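PDB 6IPA: aminoacyl-tRNA synthetase-interacting multifunctional protein p43 from Plasmodium vivax, which probably binds tRNA through its C-terminal EMAP II-like domain and is thought to associate with aminoacyl-tRNA synthetases and to take part in tRNA import. Local coordinates for residues G178-K183 with G192-P197; N47-Y52 with G139-C144; P60-L65 with S108-K113; E54-H59 with D92-Y97. All coordinates share one frame; numbering follows the deposited sequence.

Contact 1 (G178-K183 with G192-P197)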
loop_
_atom_site.group_PDB
_atom_site.type_symbol
_atom_site.label_atom_id
_atom_site.label_comp_id
_atom_site.label_asym_id
_atom_site.label_seq_id
_atom_site.Cartn_x
_atom_site.Cartn_y
_atom_site.Cartn_z
ATOM N N GLY A 178 5.570 -9.438 12.919
ATOM C CA GLY A 178 4.306 -9.566 12.214
ATOM C C GLY A 178 3.455 -8.311 12.235
ATOM O O GLY A 178 2.288 -8.331 11.829
ATOM N N VAL A 179 4.024 -7.204 12.689
ATOM C CA VAL A 179 3.306 -5.923 12.660
ATOM C C VAL A 179 4.074 -4.937 11.812
ATOM O O VAL A 179 5.288 -5.021 11.707
ATOM C CB VAL A 179 3.120 -5.342 14.064
ATOM C CG1 VAL A 179 2.093 -4.231 14.031
ATOM C CG2 VAL A 179 2.649 -6.411 15.039
ATOM N N ALA A 180 3.366 -4.015 11.190
ATOM C CA ALA A 180 3.996 -2.980 10.390
ATOM C C ALA A 180 4.380 -1.777 11.247
ATOM O O ALA A 180 3.550 -1.301 12.040
ATOM C CB ALA A 180 3.038 -2.529 9.291
ATOM N N HIS A 181 5.591 -1.257 11.024
ATOM C CA HIS A 181 6.142 -0.067 11.740
ATOM C C HIS A 181 6.709 1.031 10.843
ATOM O O HIS A 181 7.446 0.743 9.892
ATOM C CB HIS A 181 7.326 -0.462 12.635
ATOM C CG HIS A 181 6.958 -1.355 13.769
ATOM N ND1 HIS A 181 6.357 -2.593 13.593
ATOM C CD2 HIS A 181 7.109 -1.192 15.105
ATOM C CE1 HIS A 181 6.158 -3.150 14.778
ATOM N NE2 HIS A 181 6.616 -2.325 15.713
ATOM N N TYR A 182 6.418 2.296 11.194
ATOM C CA TYR A 182 7.317 3.397 10.808
ATOM C C TYR A 182 8.320 3.520 11.961
ATOM O O TYR A 182 7.946 3.815 13.078
ATOM C CB TYR A 182 6.552 4.714 10.537
ATOM C CG TYR A 182 7.474 5.902 10.329
ATOM C CD1 TYR A 182 8.134 6.078 9.141
ATOM C CD2 TYR A 182 7.699 6.826 11.347
ATOM C CE1 TYR A 182 9.002 7.124 8.959
ATOM C CE2 TYR A 182 8.568 7.878 11.177
ATOM C CZ TYR A 182 9.225 8.028 9.976
ATOM O OH TYR A 182 10.106 9.089 9.759
ATOM N N LYS A 183 9.558 3.241 11.715
ATOM C CA LYS A 183 10.529 3.306 12.772
ATOM C C LYS A 183 10.129 2.410 13.910
ATOM O O LYS A 183 10.100 1.235 13.747
ATOM C CB LYS A 183 10.827 4.720 13.181
ATOM C CG LYS A 183 11.469 5.483 12.069
ATOM C CD LYS A 183 11.812 6.887 12.422
ATOM C CE LYS A 183 12.613 7.466 11.318
ATOM N NZ LYS A 183 12.120 8.803 11.000
ATOM N N GLY A 192 -7.191 -1.838 14.918
ATOM C CA GLY A 192 -5.941 -2.323 15.458
ATOM C C GLY A 192 -4.793 -2.337 14.464
ATOM O O GLY A 192 -4.943 -1.989 13.292
ATOM N N GLU A 193 -3.654 -2.801 14.962
ATOM C CA GLU A 193 -2.403 -2.773 14.250
ATOM C C GLU A 193 -2.407 -3.563 12.918
ATOM O O GLU A 193 -3.104 -4.562 12.744
ATOM C CB GLU A 193 -1.267 -3.266 15.155
ATOM C CG GLU A 193 -1.192 -4.796 15.257
ATOM C CD GLU A 193 -0.401 -5.322 16.442
ATOM O OE1 GLU A 193 0.611 -4.746 16.826
ATOM O OE2 GLU A 193 -0.782 -6.361 16.993
ATOM N N ILE A 194 -1.600 -3.071 11.973
ATOM C CA ILE A 194 -1.513 -3.642 10.648
ATOM C C ILE A 194 -0.577 -4.837 10.761
ATOM O O ILE A 194 0.546 -4.716 11.298
ATOM C CB ILE A 194 -0.972 -2.606 9.632
ATOM C CG1 ILE A 194 -1.937 -1.417 9.484
ATOM C CG2 ILE A 194 -0.734 -3.247 8.270
ATOM C CD1 ILE A 194 -3.342 -1.759 9.025
ATOM N N THR A 195 -1.061 -5.987 10.283
ATOM C CA THR A 195 -0.324 -7.263 10.355
ATOM C C THR A 195 0.266 -7.714 8.993
ATOM O O THR A 195 -0.148 -7.295 7.910
ATOM C CB THR A 195 -1.207 -8.385 10.988
ATOM O OG1 THR A 195 -2.402 -8.624 10.188
ATOM C CG2 THR A 195 -1.619 -7.964 12.400
ATOM N N CYS A 196 1.275 -8.557 9.080
ATOM C CA CYS A 196 1.880 -9.148 7.906
ATOM C C CYS A 196 2.210 -10.561 8.269
ATOM O O CYS A 196 2.748 -10.779 9.373
ATOM C CB CYS A 196 3.163 -8.444 7.555
ATOM S SG CYS A 196 3.822 -8.977 5.976
ATOM N N PRO A 197 1.891 -11.527 7.371
ATOM C CA PRO A 197 2.118 -12.944 7.729
ATOM C C PRO A 197 3.596 -13.321 7.922
ATOM O O PRO A 197 3.882 -14.389 8.467
ATOM C CB PRO A 197 1.470 -13.725 6.570
ATOM C CG PRO A 197 0.493 -12.762 5.970
ATOM C CD PRO A 197 1.100 -11.398 6.129
#
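Val179 and Thr195 sit opposite each other as a non-hydrogen-bonded antiparallel pair, and the backbone bonds lie just beyond them. On one flank Cys196 N donates to Gly178 O over 2.9 Å, coming in from above the carbonyl plane. On the other, Ala180 N reaches Ile194 O, also at 2.9 Å, with the donor tilted 28° from that plane. Weaker CA-H...O contacts fill in between: Gly178 O also takes Thr195 CA at 3.2 Å, and Ile194 O faces Val179 CA.

The side-chain packing divides in two. Glu193 crosses Val179 at about a right angle, and its OE1 rests 3.2 Å from Val179 CG2 and equally close to CG1. The CG of Glu193 stands between its own backbone N and carbonyl carbon (chi1 80°), in touch with Val179 CG1. The charge of that carboxylate is met by Lys186 in a salt bridge. Elsewhere, Ala180 CB meets Ile194 CG2 at 4.0 Å, and Trp187 packs on both residues. This is an isolated antiparallel beta bridge, linking strand 179-182 to the chain that follows strand 192-193 in the antiparallel sheet of the EMAP II-like domain.

Contact 2 (N47-Y52 with G139-C144)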
loop_
_atom_site.group_PDB
_atom_site.type_symbol
_atom_site.label_atom_id
_atom_site.label_comp_id
_atom_site.label_asym_id
_atom_site.label_seq_id
_atom_site.Cartn_x
_atom_site.Cartn_y
_atom_site.Cartn_z
ATOM N N ASN A 47 -0.199 9.493 2.450
ATOM C CA ASN A 47 -1.632 9.108 2.640
ATOM C C ASN A 47 -1.838 7.690 2.342
ATOM O O ASN A 47 -2.105 7.385 1.215
ATOM C CB ASN A 47 -2.507 9.837 1.642
ATOM C CG ASN A 47 -3.947 9.699 1.940
ATOM O OD1 ASN A 47 -4.353 9.506 3.085
ATOM N ND2 ASN A 47 -4.754 9.853 0.919
ATOM N N ILE A 48 -1.711 6.824 3.345
ATOM C CA ILE A 48 -1.880 5.387 3.234
ATOM C C ILE A 48 -3.294 4.985 3.660
ATOM O O ILE A 48 -3.678 5.165 4.806
ATOM C CB ILE A 48 -0.851 4.668 4.136
ATOM C CG1 ILE A 48 0.565 4.834 3.563
ATOM C CG2 ILE A 48 -1.163 3.180 4.220
ATOM C CD1 ILE A 48 1.673 4.498 4.545
ATOM N N ILE A 49 -4.074 4.422 2.756
ATOM C CA ILE A 49 -5.481 4.158 3.041
ATOM C C ILE A 49 -5.885 2.715 2.683
ATOM O O ILE A 49 -5.270 2.086 1.830
ATOM C CB ILE A 49 -6.357 5.167 2.314
ATOM C CG1 ILE A 49 -6.094 5.118 0.840
ATOM C CG2 ILE A 49 -6.063 6.594 2.806
ATOM C CD1 ILE A 49 -7.017 6.013 0.047
ATOM N N VAL A 50 -6.921 2.211 3.342
ATOM C CA VAL A 50 -7.397 0.880 3.110
ATOM C C VAL A 50 -8.337 0.871 1.932
ATOM O O VAL A 50 -9.241 1.707 1.835
ATOM C CB VAL A 50 -8.118 0.279 4.300
ATOM C CG1 VAL A 50 -7.321 0.497 5.574
ATOM C CG2 VAL A 50 -9.465 0.901 4.467
ATOM N N GLY A 51 -8.082 -0.068 1.034
ATOM C CA GLY A 51 -9.013 -0.370 -0.035
ATOM C C GLY A 51 -9.409 -1.842 -0.096
ATOM O O GLY A 51 -8.748 -2.714 0.457
ATOM N N TYR A 52 -10.510 -2.094 -0.769
ATOM C CA TYR A 52 -11.016 -3.452 -1.055
ATOM C C TYR A 52 -10.707 -3.746 -2.494
ATOM O O TYR A 52 -11.147 -3.003 -3.380
ATOM C CB TYR A 52 -12.523 -3.468 -0.927
ATOM C CG TYR A 52 -13.160 -4.822 -1.063
ATOM C CD1 TYR A 52 -12.750 -5.882 -0.266
ATOM C CD2 TYR A 52 -14.209 -5.042 -1.958
ATOM C CE1 TYR A 52 -13.344 -7.131 -0.373
ATOM C CE2 TYR A 52 -14.828 -6.269 -2.048
ATOM C CZ TYR A 52 -14.384 -7.316 -1.254
ATOM O OH TYR A 52 -14.927 -8.570 -1.342
ATOM N N GLY A 139 -11.212 3.665 2.686
ATOM C CA GLY A 139 -11.015 5.085 2.791
ATOM C C GLY A 139 -10.360 5.481 4.100
ATOM O O GLY A 139 -9.844 6.534 4.153
ATOM N N GLU A 140 -10.349 4.673 5.161
ATOM C CA GLU A 140 -9.693 5.174 6.377
ATOM C C GLU A 140 -8.159 5.271 6.322
ATOM O O GLU A 140 -7.425 4.366 5.850
ATOM C CB GLU A 140 -10.111 4.392 7.594
ATOM C CG GLU A 140 -9.386 3.085 7.746
ATOM C CD GLU A 140 -9.773 2.354 8.986
ATOM O OE1 GLU A 140 -10.893 1.790 9.017
ATOM O OE2 GLU A 140 -8.936 2.381 9.926
ATOM N N ARG A 141 -7.659 6.381 6.845
ATOM C CA ARG A 141 -6.227 6.714 6.792
ATOM C C ARG A 141 -5.554 5.890 7.887
ATOM O O ARG A 141 -6.047 5.856 9.012
ATOM C CB ARG A 141 -6.040 8.245 6.967
ATOM C CG ARG A 141 -4.764 8.799 6.353
ATOM C CD ARG A 141 -4.260 10.048 7.030
ATOM N NE ARG A 141 -2.811 10.180 6.878
ATOM C CZ ARG A 141 -2.104 11.266 7.201
ATOM N NH1 ARG A 141 -2.726 12.339 7.716
ATOM N NH2 ARG A 141 -0.778 11.279 6.995
ATOM N N ILE A 142 -4.490 5.164 7.520
ATOM C CA ILE A 142 -3.717 4.352 8.449
ATOM C C ILE A 142 -2.555 5.210 8.952
ATOM O O ILE A 142 -1.787 5.794 8.148
ATOM C CB ILE A 142 -3.133 3.130 7.724
ATOM C CG1 ILE A 142 -4.248 2.250 7.067
ATOM C CG2 ILE A 142 -2.204 2.340 8.631
ATOM C CD1 ILE A 142 -5.366 1.814 8.001
ATOM N N ILE A 143 -2.432 5.303 10.276
ATOM C CA ILE A 143 -1.570 6.289 10.935
ATOM C C ILE A 143 -0.666 5.566 11.911
ATOM O O ILE A 143 -1.001 4.478 12.325
ATOM C CB ILE A 143 -2.404 7.337 11.731
ATOM C CG1 ILE A 143 -3.125 6.703 12.932
ATOM C CG2 ILE A 143 -3.436 8.027 10.847
ATOM C CD1 ILE A 143 -3.691 7.715 13.929
ATOM N N CYS A 144 0.452 6.158 12.302
ATOM C CA CYS A 144 1.286 5.580 13.363
ATOM C C CYS A 144 0.812 5.935 14.766
ATOM O O CYS A 144 -0.124 6.725 14.943
ATOM C CB CYS A 144 2.735 6.037 13.203
ATOM S SG CYS A 144 3.362 5.577 11.598
HETATM O O HOH W 1 -1.432 7.681 6.587
#
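Ile48, Ile49 and Val50, at the start of the first strand of the putative tRNA-binding domain, of the OB clan, take residues 139-142 alongside in a short antiparallel bridge centred on Ile49 and Arg141. The run is brief, since the touching parts head off 111° apart. Ile142 N gives an almost straight bond to Ile48 O (2.8 Å), lying nearly along the C=O axis. Val50 N makes a weak one to Glu140 O at 3.3 Å, whereas Gly139 N donates to Val50 O in the carbonyl plane at 2.9 Å.

Buried aliphatic groups knit the bridge together. Ile142 crosses both Ile48 and Val50 at about a right angle: its CB meets Ile48 CG2, and its CD1, placed by a chi2 of -53°, lies 3.4 Å from Val50 CG1. Trp187 and Leu99 add to this packing from other strands. Val50 CG2 meanwhile lies against the CG of Glu140, whose carboxylate bonds to Ser190.

At the Asn47 end, OD1 of Asn47 rests on Arg141 CG at 3.4 Å, with the amide and guanidinium planes 78° apart. Arg141 runs extended to its NE, and its NH1 goes on to Lys151 O. A water accepts from Arg141 NE at 2.9 Å and, weakly, from Ile48 N.

Contact 3 (P60-L65 with S108-K113)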
loop_
_atom_site.group_PDB
_atom_site.type_symbol
_atom_site.label_atom_id
_atom_site.label_comp_id
_atom_site.label_asym_id
_atom_site.label_seq_id
_atom_site.Cartn_x
_atom_site.Cartn_y
_atom_site.Cartn_z
ATOM N N PRO A 60 -2.144 -7.190 -20.396
ATOM C CA PRO A 60 -1.826 -7.739 -21.711
ATOM C C PRO A 60 -0.359 -7.614 -22.066
ATOM O O PRO A 60 0.264 -8.625 -22.384
ATOM C CB PRO A 60 -2.690 -6.907 -22.672
ATOM C CG PRO A 60 -3.859 -6.499 -21.850
ATOM C CD PRO A 60 -3.339 -6.322 -20.449
ATOM N N ASP A 61 0.178 -6.395 -21.996
ATOM C CA ASP A 61 1.554 -6.102 -22.401
ATOM C C ASP A 61 2.593 -6.113 -21.284
ATOM O O ASP A 61 3.781 -5.987 -21.540
ATOM C CB ASP A 61 1.587 -4.741 -23.082
ATOM C CG ASP A 61 0.532 -4.612 -24.166
ATOM O OD1 ASP A 61 0.237 -5.626 -24.839
ATOM O OD2 ASP A 61 -0.012 -3.505 -24.339
ATOM N N ALA A 62 2.165 -6.240 -20.043
ATOM C CA ALA A 62 3.115 -6.390 -18.971
ATOM C C ALA A 62 3.014 -7.816 -18.487
ATOM O O ALA A 62 1.984 -8.250 -17.969
ATOM C CB ALA A 62 2.852 -5.401 -17.853
ATOM N N ASP A 63 4.096 -8.544 -18.714
ATOM C CA ASP A 63 4.250 -9.908 -18.266
ATOM C C ASP A 63 3.999 -10.070 -16.742
ATOM O O ASP A 63 3.211 -10.934 -16.348
ATOM C CB ASP A 63 5.675 -10.360 -18.639
ATOM C CG ASP A 63 5.834 -11.858 -18.661
ATOM O OD1 ASP A 63 6.196 -12.418 -17.607
ATOM O OD2 ASP A 63 5.635 -12.466 -19.732
ATOM N N THR A 64 4.633 -9.223 -15.913
ATOM C CA THR A 64 4.652 -9.385 -14.428
ATOM C C THR A 64 3.604 -8.601 -13.614
ATOM O O THR A 64 3.539 -8.735 -12.394
ATOM C CB THR A 64 6.043 -9.009 -13.806
ATOM O OG1 THR A 64 6.351 -7.624 -14.050
ATOM C CG2 THR A 64 7.173 -9.905 -14.356
ATOM N N LEU A 65 2.800 -7.781 -14.267
ATOM C CA LEU A 65 1.862 -6.949 -13.540
ATOM C C LEU A 65 0.460 -7.544 -13.578
ATOM O O LEU A 65 -0.039 -7.922 -14.647
ATOM C CB LEU A 65 1.803 -5.505 -14.114
ATOM C CG LEU A 65 3.050 -4.652 -14.378
ATOM C CD1 LEU A 65 2.628 -3.280 -14.868
ATOM C CD2 LEU A 65 3.938 -4.515 -13.157
ATOM N N SER A 108 0.927 5.943 -16.447
ATOM C CA SER A 108 0.363 5.106 -17.489
ATOM C C SER A 108 1.366 4.088 -17.896
ATOM O O SER A 108 2.176 4.370 -18.708
ATOM C CB SER A 108 -0.012 5.947 -18.710
ATOM O OG SER A 108 -0.921 5.316 -19.593
ATOM N N LEU A 109 1.279 2.874 -17.390
ATOM C CA LEU A 109 2.225 1.830 -17.740
ATOM C C LEU A 109 1.685 0.892 -18.759
ATOM O O LEU A 109 0.618 0.360 -18.588
ATOM C CB LEU A 109 2.466 0.973 -16.554
ATOM C CG LEU A 109 3.131 1.652 -15.410
ATOM C CD1 LEU A 109 3.219 0.774 -14.183
ATOM C CD2 LEU A 109 4.481 2.154 -15.867
ATOM N N ARG A 110 2.369 0.800 -19.883
ATOM C CA ARG A 110 2.053 -0.111 -20.971
ATOM C C ARG A 110 0.622 -0.128 -21.382
ATOM O O ARG A 110 0.032 -1.137 -21.462
ATOM C CB ARG A 110 2.614 -1.499 -20.731
ATOM C CG ARG A 110 4.116 -1.578 -20.906
ATOM C CD ARG A 110 4.528 -3.037 -20.867
ATOM N NE ARG A 110 5.936 -3.422 -21.027
ATOM C CZ ARG A 110 6.762 -3.734 -20.030
ATOM N NH1 ARG A 110 6.400 -3.616 -18.778
ATOM N NH2 ARG A 110 7.977 -4.119 -20.290
ATOM N N GLY A 111 0.049 1.023 -21.542
ATOM C CA GLY A 111 -1.301 1.176 -21.960
ATOM C C GLY A 111 -2.202 1.201 -20.781
ATOM O O GLY A 111 -3.249 1.771 -20.831
ATOM N N ARG A 112 -1.710 0.751 -19.644
ATOM C CA ARG A 112 -2.546 0.716 -18.449
ATOM C C ARG A 112 -2.327 1.747 -17.342
ATOM O O ARG A 112 -1.255 1.869 -16.817
ATOM C CB ARG A 112 -2.503 -0.656 -17.830
ATOM C CG ARG A 112 -3.085 -1.713 -18.714
ATOM C CD ARG A 112 -4.524 -1.453 -19.096
ATOM N NE ARG A 112 -4.962 -2.473 -20.021
ATOM C CZ ARG A 112 -5.702 -3.519 -19.703
ATOM N NH1 ARG A 112 -6.131 -3.686 -18.469
ATOM N NH2 ARG A 112 -6.031 -4.388 -20.626
ATOM N N LYS A 113 -3.400 2.440 -16.971
ATOM C CA LYS A 113 -3.331 3.456 -15.910
ATOM C C LYS A 113 -3.156 2.784 -14.566
ATOM O O LYS A 113 -3.689 1.698 -14.347
ATOM C CB LYS A 113 -4.598 4.331 -15.874
ATOM C CG LYS A 113 -4.904 5.128 -17.150
ATOM C CD LYS A 113 -3.839 6.174 -17.471
ATOM C CE LYS A 113 -4.228 7.050 -18.653
ATOM N NZ LYS A 113 -3.892 6.397 -19.946
#
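Arg110 lies across the backbone of Asp61, bringing its CD to 3.1 Å from Asp61 O. Its NE is also near that oxygen, but at a poor angle, so the pair is not a hydrogen bond. The arginine is extended from CG to NE; beyond that, NH1 comes to 4.1 Å from Ala62 CB. Along the way its CB and CD both touch Asp61 CB. No salt bridge forms here, as Asp61 OD2 stays 6.8 Å from Arg110 NE.

Arg112 makes the second touch. Pro60 lies over one face of its guanidinium with CD, and the proline CG and CD are both 3.3 Å from Arg112 NH2. The side chain reaches this place through a bend at chi2 (-58°) that sets its CD. The third touch is looser and wholly apolar: Leu65 CD1 against Leu109 CD1 at 4.2 Å, with the two side chains crossing at about a right angle.

One shell out, His59 ties both sides. Its NE2 bonds to Leu109 O and its ND1 weakly to Asp61 N, while Leu65, Arg110 and Arg112 all pack on its side chain. Both arginines are carried by a tight turn: Leu109 N donates to Arg112 O at 2.8 Å and Arg112 N returns the bond to Leu109 O, with Arg110 and Gly111 at positive phi between. Further down, Lys113 NZ bonds to Ser108 OG. The arrangement is that of a beta hairpin with a two-residue loop, Arg110-Gly111, closed by a type I' turn, its tip leaning on the exposed loop between strands 48-58 and 66-71.

Contact 4 (E54-H59 with D92-Y97)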
loop_
_atom_site.group_PDB
_atom_site.type_symbol
_atom_site.label_atom_id
_atom_site.label_comp_id
_atom_site.label_asym_id
_atom_site.label_seq_id
_atom_site.Cartn_x
_atom_site.Cartn_y
_atom_site.Cartn_z
ATOM N N GLU A 54 -11.526 -5.123 -5.646
ATOM C CA GLU A 54 -12.674 -5.650 -6.383
ATOM C C GLU A 54 -12.350 -6.710 -7.442
ATOM O O GLU A 54 -13.078 -7.681 -7.555
ATOM C CB GLU A 54 -13.387 -4.500 -7.047
ATOM C CG GLU A 54 -14.118 -3.657 -6.027
ATOM C CD GLU A 54 -14.967 -2.615 -6.675
ATOM O OE1 GLU A 54 -14.804 -2.416 -7.898
ATOM O OE2 GLU A 54 -15.763 -1.982 -5.944
ATOM N N GLU A 55 -11.284 -6.501 -8.218
ATOM C CA GLU A 55 -10.937 -7.329 -9.395
ATOM C C GLU A 55 -9.433 -7.484 -9.578
ATOM O O GLU A 55 -8.689 -6.509 -9.438
ATOM C CB GLU A 55 -11.456 -6.731 -10.698
ATOM C CG GLU A 55 -12.888 -7.064 -11.059
ATOM C CD GLU A 55 -13.301 -6.512 -12.425
ATOM O OE1 GLU A 55 -12.703 -6.897 -13.480
ATOM O OE2 GLU A 55 -14.223 -5.667 -12.442
ATOM N N VAL A 56 -9.007 -8.708 -9.916
ATOM C CA VAL A 56 -7.668 -8.985 -10.400
ATOM C C VAL A 56 -7.751 -9.380 -11.861
ATOM O O VAL A 56 -8.518 -10.259 -12.224
ATOM C CB VAL A 56 -7.033 -10.148 -9.645
ATOM C CG1 VAL A 56 -5.554 -10.259 -9.978
ATOM C CG2 VAL A 56 -7.229 -9.946 -8.170
ATOM N N GLU A 57 -6.938 -8.741 -12.687
ATOM C CA GLU A 57 -6.839 -9.021 -14.111
ATOM C C GLU A 57 -5.344 -9.040 -14.417
ATOM O O GLU A 57 -4.576 -8.477 -13.639
ATOM C CB GLU A 57 -7.609 -7.952 -14.903
ATOM C CG GLU A 57 -7.103 -7.701 -16.310
ATOM C CD GLU A 57 -8.182 -7.253 -17.279
ATOM O OE1 GLU A 57 -9.299 -6.900 -16.811
ATOM O OE2 GLU A 57 -7.899 -7.295 -18.519
ATOM N N ILE A 58 -4.919 -9.751 -15.471
ATOM C CA ILE A 58 -3.499 -9.784 -15.897
ATOM C C ILE A 58 -3.338 -8.698 -16.935
ATOM O O ILE A 58 -4.313 -8.269 -17.542
ATOM C CB ILE A 58 -3.039 -11.187 -16.405
ATOM C CG1 ILE A 58 -2.798 -12.110 -15.215
ATOM C CG2 ILE A 58 -1.729 -11.149 -17.205
ATOM C CD1 ILE A 58 -2.875 -13.587 -15.542
ATOM N N HIS A 59 -2.111 -8.215 -17.093
ATOM C CA HIS A 59 -1.817 -7.061 -17.936
ATOM C C HIS A 59 -1.446 -7.628 -19.311
ATOM O O HIS A 59 -0.556 -8.483 -19.386
ATOM C CB HIS A 59 -0.668 -6.258 -17.279
ATOM C CG HIS A 59 -0.467 -4.869 -17.822
ATOM N ND1 HIS A 59 -0.442 -4.585 -19.169
ATOM C CD2 HIS A 59 -0.215 -3.693 -17.189
ATOM C CE1 HIS A 59 -0.217 -3.295 -19.343
ATOM N NE2 HIS A 59 -0.075 -2.728 -18.157
ATOM N N ASP A 92 -5.333 -14.829 -4.308
ATOM C CA ASP A 92 -4.533 -14.364 -3.168
ATOM C C ASP A 92 -4.714 -12.876 -2.854
ATOM O O ASP A 92 -4.434 -12.419 -1.745
ATOM C CB ASP A 92 -3.063 -14.587 -3.456
ATOM C CG ASP A 92 -2.715 -16.013 -3.459
ATOM O OD1 ASP A 92 -3.193 -16.695 -2.530
ATOM O OD2 ASP A 92 -2.002 -16.451 -4.388
ATOM N N LEU A 93 -5.162 -12.154 -3.871
ATOM C CA LEU A 93 -5.356 -10.752 -3.848
ATOM C C LEU A 93 -6.851 -10.381 -3.886
ATOM O O LEU A 93 -7.260 -9.349 -3.294
ATOM C CB LEU A 93 -4.675 -10.160 -5.089
ATOM C CG LEU A 93 -3.188 -10.400 -5.355
ATOM C CD1 LEU A 93 -2.734 -9.740 -6.653
ATOM C CD2 LEU A 93 -2.376 -9.828 -4.213
ATOM N N LEU A 94 -7.650 -11.194 -4.594
ATOM C CA LEU A 94 -9.023 -10.833 -4.872
ATOM C C LEU A 94 -9.788 -10.643 -3.571
ATOM O O LEU A 94 -9.606 -11.368 -2.608
ATOM C CB LEU A 94 -9.720 -11.894 -5.769
ATOM C CG LEU A 94 -11.092 -11.493 -6.330
ATOM C CD1 LEU A 94 -10.984 -10.361 -7.331
ATOM C CD2 LEU A 94 -11.816 -12.647 -6.982
ATOM N N HIS A 95 -10.636 -9.633 -3.518
ATOM C CA HIS A 95 -11.504 -9.480 -2.353
ATOM C C HIS A 95 -10.767 -9.357 -1.009
ATOM O O HIS A 95 -11.334 -9.574 0.043
ATOM C CB HIS A 95 -12.565 -10.585 -2.346
ATOM C CG HIS A 95 -13.573 -10.416 -3.438
ATOM N ND1 HIS A 95 -14.410 -11.434 -3.865
ATOM C CD2 HIS A 95 -13.862 -9.338 -4.216
ATOM C CE1 HIS A 95 -15.168 -10.986 -4.845
ATOM N NE2 HIS A 95 -14.867 -9.717 -5.075
ATOM N N LYS A 96 -9.503 -8.953 -1.062
ATOM C CA LYS A 96 -8.768 -8.542 0.141
ATOM C C LYS A 96 -8.929 -7.039 0.387
ATOM O O LYS A 96 -9.210 -6.244 -0.535
ATOM C CB LYS A 96 -7.276 -8.859 0.021
ATOM C CG LYS A 96 -6.948 -10.327 -0.129
ATOM C CD LYS A 96 -7.357 -11.148 1.071
ATOM C CE LYS A 96 -7.184 -12.629 0.745
ATOM N NZ LYS A 96 -5.785 -12.962 0.295
ATOM N N TYR A 97 -8.744 -6.694 1.657
ATOM C CA TYR A 97 -8.631 -5.322 2.148
ATOM C C TYR A 97 -7.139 -5.036 2.161
ATOM O O TYR A 97 -6.380 -5.728 2.843
ATOM C CB TYR A 97 -9.272 -5.174 3.568
ATOM C CG TYR A 97 -10.786 -5.057 3.522
ATOM C CD1 TYR A 97 -11.406 -3.830 3.370
ATOM C CD2 TYR A 97 -11.592 -6.182 3.596
ATOM C CE1 TYR A 97 -12.792 -3.722 3.308
ATOM C CE2 TYR A 97 -12.967 -6.098 3.521
ATOM C CZ TYR A 97 -13.563 -4.864 3.373
ATOM O OH TYR A 97 -14.935 -4.783 3.326
#
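Glu54 turns its backbone carbonyl, not its carboxylate, to the loop: O of Glu54 faces Leu94 CD1 at 3.4 Å and the ring of His95 at 3.7 Å from NE2, without a hydrogen bond to either. The strand is irregular exactly here. Glu54 and Glu55 together face Lys69 in a classic beta bulge, with Glu54 at phi/psi -71°/-42°, and the CB of each glutamate points away from the loop.

Past the bulge, Val56 turns toward the loop and carries the apolar part of the contact. Its CG2 lies 4.0 Å from Leu93 CB and 3.9 Å from Leu94 CD1, close to the backbone of Leu94 as well. That leucine CD1, set by a chi2 of 67°, touches both Glu54 O and the N of Val56. Tyr66 packs on both Val56 and Leu93.

Residues 93-96 form a type II beta turn, in which Lys96 N bonds to Leu93 O at 3.2 Å. Within it, Leu94 CG sits 3.9 Å above the centre of the His95 ring, and that ring also meets Tyr52 with nearly parallel planes. Backbone hydrogen bonds link His95 and Lys96 with Val53 and fasten the turn to the strand. Between the two segments themselves, then, the attraction is mostly van der Waals contact, governed by how methyl groups fit the strand and not by pairing of charges.

In the fold
Going from the N terminus, strand 48-58 opens contact 2 at its start and contact 4 in its later half, and contact 3 opens in the loop just after. Contact 4 closes first, at 92-97, and contact 3 next, at 108-113, so these two cross. Both nest within the long loop that contact 2 closes at 139-144. His59 joins the crossing pair, and Tyr52 packs on the 92-97 turn to join contacts 2 and 4. Contact 1 follows in series near the C terminus, its centre about 30 Å from that of contact 3; Tyr182 on Cys144 and Ile194 on Ile142 bring contacts 1 and 2 together, and both reach the same sheet.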